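PDB 6LIR: TCR alpha chain from Gallus gallus, which pairs with the TCR beta chain to form the chicken alpha-beta T-cell receptor, which probably recognises antigen presented by MHC molecules. Local coordinates for residues A[2-13]-A[77-87]. Sequence-based numbering, arbitrary orientation.
Sequences VQQEPSAETSEG and PRLGDAAVYYC
Gln-4 reaches across to the backbone of Tyr-85 and Cys-87 with both ends of its amide. This joins the N-terminal segment of the immunoglobulin V domain to strand F, which carries the second cysteine of the core disulfide. The Gln-4 chain runs extended beyond CG and carries the amide across to strand F. Cys-87 N donates to Gln-4 OE1 at 3.1 Å; the bond is nearly straight at the hydrogen (171°), but the donor sits above the carbonyl plane. Gln-4 NE2 in turn gives a more bent bond of 2.8 Å to Tyr-85 O, tilted from the planes of both groups. Gripped at both ends, the buried amide has its rotation fixed, and Gly-102 N adds a weak bond to OE1. A leucine here would probably leave Cys-87 N and Tyr-85 O without these mates, in a buried place.

Cys-87 SG, bonded to Cys-20, lies between its own backbone N and carbonyl carbon (chi1 62°). That turns the sulfur toward the N-terminal segment, where Val-2 CG1 meets it at 3.4 Å. Gln-4 CD lies 3.6 Å from Cys-87 SG.

At the far end, Thr-10 CG2 touches Pro-77 CG and CB, the two side chains crossing at about a right angle. Thr-10 OG1 bonds instead to Thr-14 O. Glu-12 crosses Arg-78 at a slant, and its OE2 rests 3.9 Å from Arg-78 CB, with no salt bridge to the guanidinium. The Arg-78 chain bends at chi3, and its NH1 lies 3.5 Å from Asp-81 OD2, a salt bridge of charges only: no guanidinium N-H points at it. OD2 also accepts a bond from Arg-78 N, while Asp-81 OD1 forms a salt bridge with Arg-34 NH1 on strand 29-35. The chain turns at Gly-13, whose N donates to Pro-77 O at 2.9 Å, in the carbonyl plane.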
loop_
_atom_site.group_PDB
_atom_site.type_symbol
_atom_site.label_atom_id
_atom_site.label_comp_id
_atom_site.label_asym_id
_atom_site.label_seq_id
_atom_site.Cartn_x
_atom_site.Cartn_y
_atom_site.Cartn_z
ATOM N N VAL A 2 4.068 5.166 -22.483
ATOM C CA VAL A 2 3.396 3.899 -22.225
ATOM C C VAL A 2 2.193 4.204 -21.347
ATOM O O VAL A 2 2.341 4.504 -20.156
ATOM C CB VAL A 2 4.335 2.879 -21.567
ATOM C CG1 VAL A 2 3.630 1.557 -21.395
ATOM C CG2 VAL A 2 5.589 2.699 -22.412
ATOM N N GLN A 3 1.000 4.141 -21.933
ATOM C CA GLN A 3 -0.218 4.618 -21.292
ATOM C C GLN A 3 -1.041 3.472 -20.718
ATOM O O GLN A 3 -1.191 2.419 -21.345
ATOM C CB GLN A 3 -1.069 5.419 -22.276
ATOM C CG GLN A 3 -0.364 6.640 -22.834
ATOM C CD GLN A 3 -0.920 7.062 -24.174
ATOM O OE1 GLN A 3 -0.615 6.457 -25.202
ATOM N NE2 GLN A 3 -1.742 8.106 -24.174
ATOM N N GLN A 4 -1.587 3.703 -19.527
ATOM C CA GLN A 4 -2.463 2.766 -18.841
ATOM C C GLN A 4 -3.603 3.547 -18.208
ATOM O O GLN A 4 -3.446 4.717 -17.849
ATOM C CB GLN A 4 -1.730 1.972 -17.749
ATOM C CG GLN A 4 -0.621 1.063 -18.241
ATOM C CD GLN A 4 -0.014 0.250 -17.112
ATOM O OE1 GLN A 4 1.144 0.449 -16.742
ATOM N NE2 GLN A 4 -0.801 -0.665 -16.550
ATOM N N GLU A 5 -4.750 2.896 -18.066
ATOM C CA GLU A 5 -5.844 3.536 -17.358
ATOM C C GLU A 5 -5.473 3.658 -15.882
ATOM O O GLU A 5 -4.903 2.725 -15.308
ATOM C CB GLU A 5 -7.131 2.727 -17.506
ATOM C CG GLU A 5 -7.683 2.687 -18.920
ATOM C CD GLU A 5 -7.960 4.070 -19.474
ATOM O OE1 GLU A 5 -8.998 4.660 -19.105
ATOM O OE2 GLU A 5 -7.145 4.568 -20.279
ATOM N N PRO A 6 -5.743 4.805 -15.253
ATOM C CA PRO A 6 -5.308 4.993 -13.857
ATOM C C PRO A 6 -5.880 3.968 -12.892
ATOM O O PRO A 6 -5.191 3.559 -11.948
ATOM C CB PRO A 6 -5.783 6.419 -13.534
ATOM C CG PRO A 6 -6.864 6.702 -14.529
ATOM C CD PRO A 6 -6.464 5.979 -15.776
ATOM N N SER A 7 -7.129 3.549 -13.084
ATOM C CA SER A 7 -7.748 2.631 -12.143
ATOM C C SER A 7 -8.710 1.703 -12.867
ATOM O O SER A 7 -9.187 1.995 -13.968
ATOM C CB SER A 7 -8.476 3.386 -11.026
ATOM O OG SER A 7 -9.409 4.303 -11.561
ATOM N N ALA A 8 -8.989 0.576 -12.220
ATOM C CA ALA A 8 -9.952 -0.401 -12.705
ATOM C C ALA A 8 -10.619 -1.045 -11.500
ATOM O O ALA A 8 -10.051 -1.092 -10.404
ATOM C CB ALA A 8 -9.291 -1.464 -13.587
ATOM N N GLU A 9 -11.829 -1.553 -11.708
ATOM C CA GLU A 9 -12.563 -2.184 -10.625
ATOM C C GLU A 9 -13.367 -3.354 -11.166
ATOM O O GLU A 9 -13.853 -3.333 -12.299
ATOM C CB GLU A 9 -13.492 -1.181 -9.917
ATOM C CG GLU A 9 -14.679 -0.735 -10.759
ATOM C CD GLU A 9 -15.643 0.163 -10.002
ATOM O OE1 GLU A 9 -15.720 1.366 -10.331
ATOM O OE2 GLU A 9 -16.327 -0.336 -9.083
ATOM N N THR A 10 -13.504 -4.378 -10.332
ATOM C CA THR A 10 -14.216 -5.589 -10.707
ATOM C C THR A 10 -14.682 -6.279 -9.436
ATOM O O THR A 10 -14.138 -6.060 -8.352
ATOM C CB THR A 10 -13.345 -6.533 -11.544
ATOM O OG1 THR A 10 -14.163 -7.562 -12.113
ATOM C CG2 THR A 10 -12.268 -7.175 -10.682
ATOM N N SER A 11 -15.709 -7.102 -9.583
ATOM C CA SER A 11 -16.181 -7.907 -8.472
ATOM C C SER A 11 -15.428 -9.229 -8.451
ATOM O O SER A 11 -14.951 -9.710 -9.482
ATOM C CB SER A 11 -17.686 -8.156 -8.574
ATOM O OG SER A 11 -17.976 -9.080 -9.606
ATOM N N GLU A 12 -15.323 -9.807 -7.257
ATOM C CA GLU A 12 -14.647 -11.084 -7.071
ATOM C C GLU A 12 -15.203 -12.133 -8.026
ATOM O O GLU A 12 -16.418 -12.287 -8.161
ATOM C CB GLU A 12 -14.810 -11.550 -5.623
ATOM C CG GLU A 12 -13.791 -12.581 -5.176
ATOM C CD GLU A 12 -13.690 -12.670 -3.665
ATOM O OE1 GLU A 12 -14.672 -12.302 -2.984
ATOM O OE2 GLU A 12 -12.630 -13.100 -3.158
ATOM N N GLY A 13 -14.302 -12.810 -8.736
ATOM C CA GLY A 13 -14.680 -13.822 -9.700
ATOM C C GLY A 13 -15.063 -13.310 -11.071
ATOM O O GLY A 13 -15.187 -14.119 -12.000
ATOM N N PRO A 77 -10.292 -12.776 -10.642
ATOM C CA PRO A 77 -9.709 -11.911 -9.614
ATOM C C PRO A 77 -10.318 -12.160 -8.246
ATOM O O PRO A 77 -11.532 -12.279 -8.096
ATOM C CB PRO A 77 -10.035 -10.496 -10.117
ATOM C CG PRO A 77 -10.501 -10.669 -11.549
ATOM C CD PRO A 77 -11.157 -12.014 -11.551
ATOM N N ARG A 78 -9.452 -12.240 -7.243
ATOM C CA ARG A 78 -9.868 -12.305 -5.853
ATOM C C ARG A 78 -9.348 -11.075 -5.122
ATOM O O ARG A 78 -8.579 -10.276 -5.666
ATOM C CB ARG A 78 -9.370 -13.588 -5.181
ATOM C CG ARG A 78 -10.025 -14.866 -5.695
ATOM C CD ARG A 78 -9.100 -16.069 -5.536
ATOM N NE ARG A 78 -7.814 -15.866 -6.203
ATOM C CZ ARG A 78 -6.690 -15.527 -5.577
ATOM N NH1 ARG A 78 -5.568 -15.359 -6.261
ATOM N NH2 ARG A 78 -6.692 -15.351 -4.262
ATOM N N LEU A 79 -9.780 -10.933 -3.866
ATOM C CA LEU A 79 -9.423 -9.753 -3.082
ATOM C C LEU A 79 -7.913 -9.560 -3.028
ATOM O O LEU A 79 -7.419 -8.426 -3.076
ATOM C CB LEU A 79 -10.003 -9.877 -1.672
ATOM C CG LEU A 79 -9.779 -8.717 -0.702
ATOM C CD1 LEU A 79 -10.236 -7.400 -1.314
ATOM C CD2 LEU A 79 -10.509 -8.980 0.609
ATOM N N GLY A 80 -7.162 -10.658 -2.986
ATOM C CA GLY A 80 -5.713 -10.581 -2.956
ATOM C C GLY A 80 -5.084 -10.080 -4.242
ATOM O O GLY A 80 -3.885 -9.791 -4.245
ATOM N N ASP A 81 -5.857 -9.971 -5.322
ATOM C CA ASP A 81 -5.349 -9.491 -6.601
ATOM C C ASP A 81 -5.485 -7.982 -6.761
ATOM O O ASP A 81 -5.097 -7.445 -7.805
ATOM C CB ASP A 81 -6.073 -10.198 -7.751
ATOM C CG ASP A 81 -5.816 -11.687 -7.764
ATOM O OD1 ASP A 81 -4.637 -12.084 -7.637
ATOM O OD2 ASP A 81 -6.787 -12.463 -7.883
ATOM N N ALA A 82 -6.012 -7.293 -5.754
ATOM C CA ALA A 82 -6.067 -5.838 -5.774
ATOM C C ALA A 82 -4.656 -5.279 -5.654
ATOM O O ALA A 82 -3.988 -5.468 -4.632
ATOM C CB ALA A 82 -6.953 -5.323 -4.640
ATOM N N ALA A 83 -4.197 -4.603 -6.699
ATOM C CA ALA A 83 -2.844 -4.068 -6.729
ATOM C C ALA A 83 -2.761 -3.052 -7.856
ATOM O O ALA A 83 -3.724 -2.830 -8.596
ATOM C CB ALA A 83 -1.804 -5.178 -6.919
ATOM N N VAL A 84 -1.586 -2.456 -7.995
ATOM C CA VAL A 84 -1.288 -1.568 -9.105
ATOM C C VAL A 84 -0.522 -2.394 -10.122
ATOM O O VAL A 84 0.545 -2.940 -9.815
ATOM C CB VAL A 84 -0.480 -0.341 -8.653
ATOM C CG1 VAL A 84 -0.102 0.516 -9.858
ATOM C CG2 VAL A 84 -1.279 0.473 -7.644
ATOM N N TYR A 85 -1.086 -2.523 -11.315
ATOM C CA TYR A 85 -0.528 -3.364 -12.363
ATOM C C TYR A 85 0.214 -2.500 -13.373
ATOM O O TYR A 85 -0.352 -1.547 -13.918
ATOM C CB TYR A 85 -1.632 -4.172 -13.044
ATOM C CG TYR A 85 -2.159 -5.293 -12.176
ATOM C CD1 TYR A 85 -3.074 -5.043 -11.159
ATOM C CD2 TYR A 85 -1.736 -6.600 -12.370
ATOM C CE1 TYR A 85 -3.553 -6.068 -10.360
ATOM C CE2 TYR A 85 -2.207 -7.628 -11.581
ATOM C CZ TYR A 85 -3.115 -7.357 -10.579
ATOM O OH TYR A 85 -3.577 -8.388 -9.801
ATOM N N TYR A 86 1.482 -2.831 -13.606
ATOM C CA TYR A 86 2.360 -2.078 -14.487
ATOM C C TYR A 86 2.711 -2.905 -15.713
ATOM O O TYR A 86 3.078 -4.079 -15.599
ATOM C CB TYR A 86 3.666 -1.693 -13.780
ATOM C CG TYR A 86 3.557 -0.593 -12.750
ATOM C CD1 TYR A 86 3.553 0.745 -13.129
ATOM C CD2 TYR A 86 3.494 -0.892 -11.394
ATOM C CE1 TYR A 86 3.470 1.753 -12.191
ATOM C CE2 TYR A 86 3.409 0.110 -10.447
ATOM C CZ TYR A 86 3.397 1.431 -10.850
ATOM O OH TYR A 86 3.311 2.430 -9.910
ATOM N N CYS A 87 2.648 -2.279 -16.880
ATOM C CA CYS A 87 3.254 -2.857 -18.066
ATOM C C CYS A 87 4.589 -2.166 -18.296
ATOM O O CYS A 87 4.770 -0.995 -17.956
ATOM C CB CYS A 87 2.360 -2.710 -19.305
ATOM S SG CYS A 87 2.023 -1.002 -19.765
#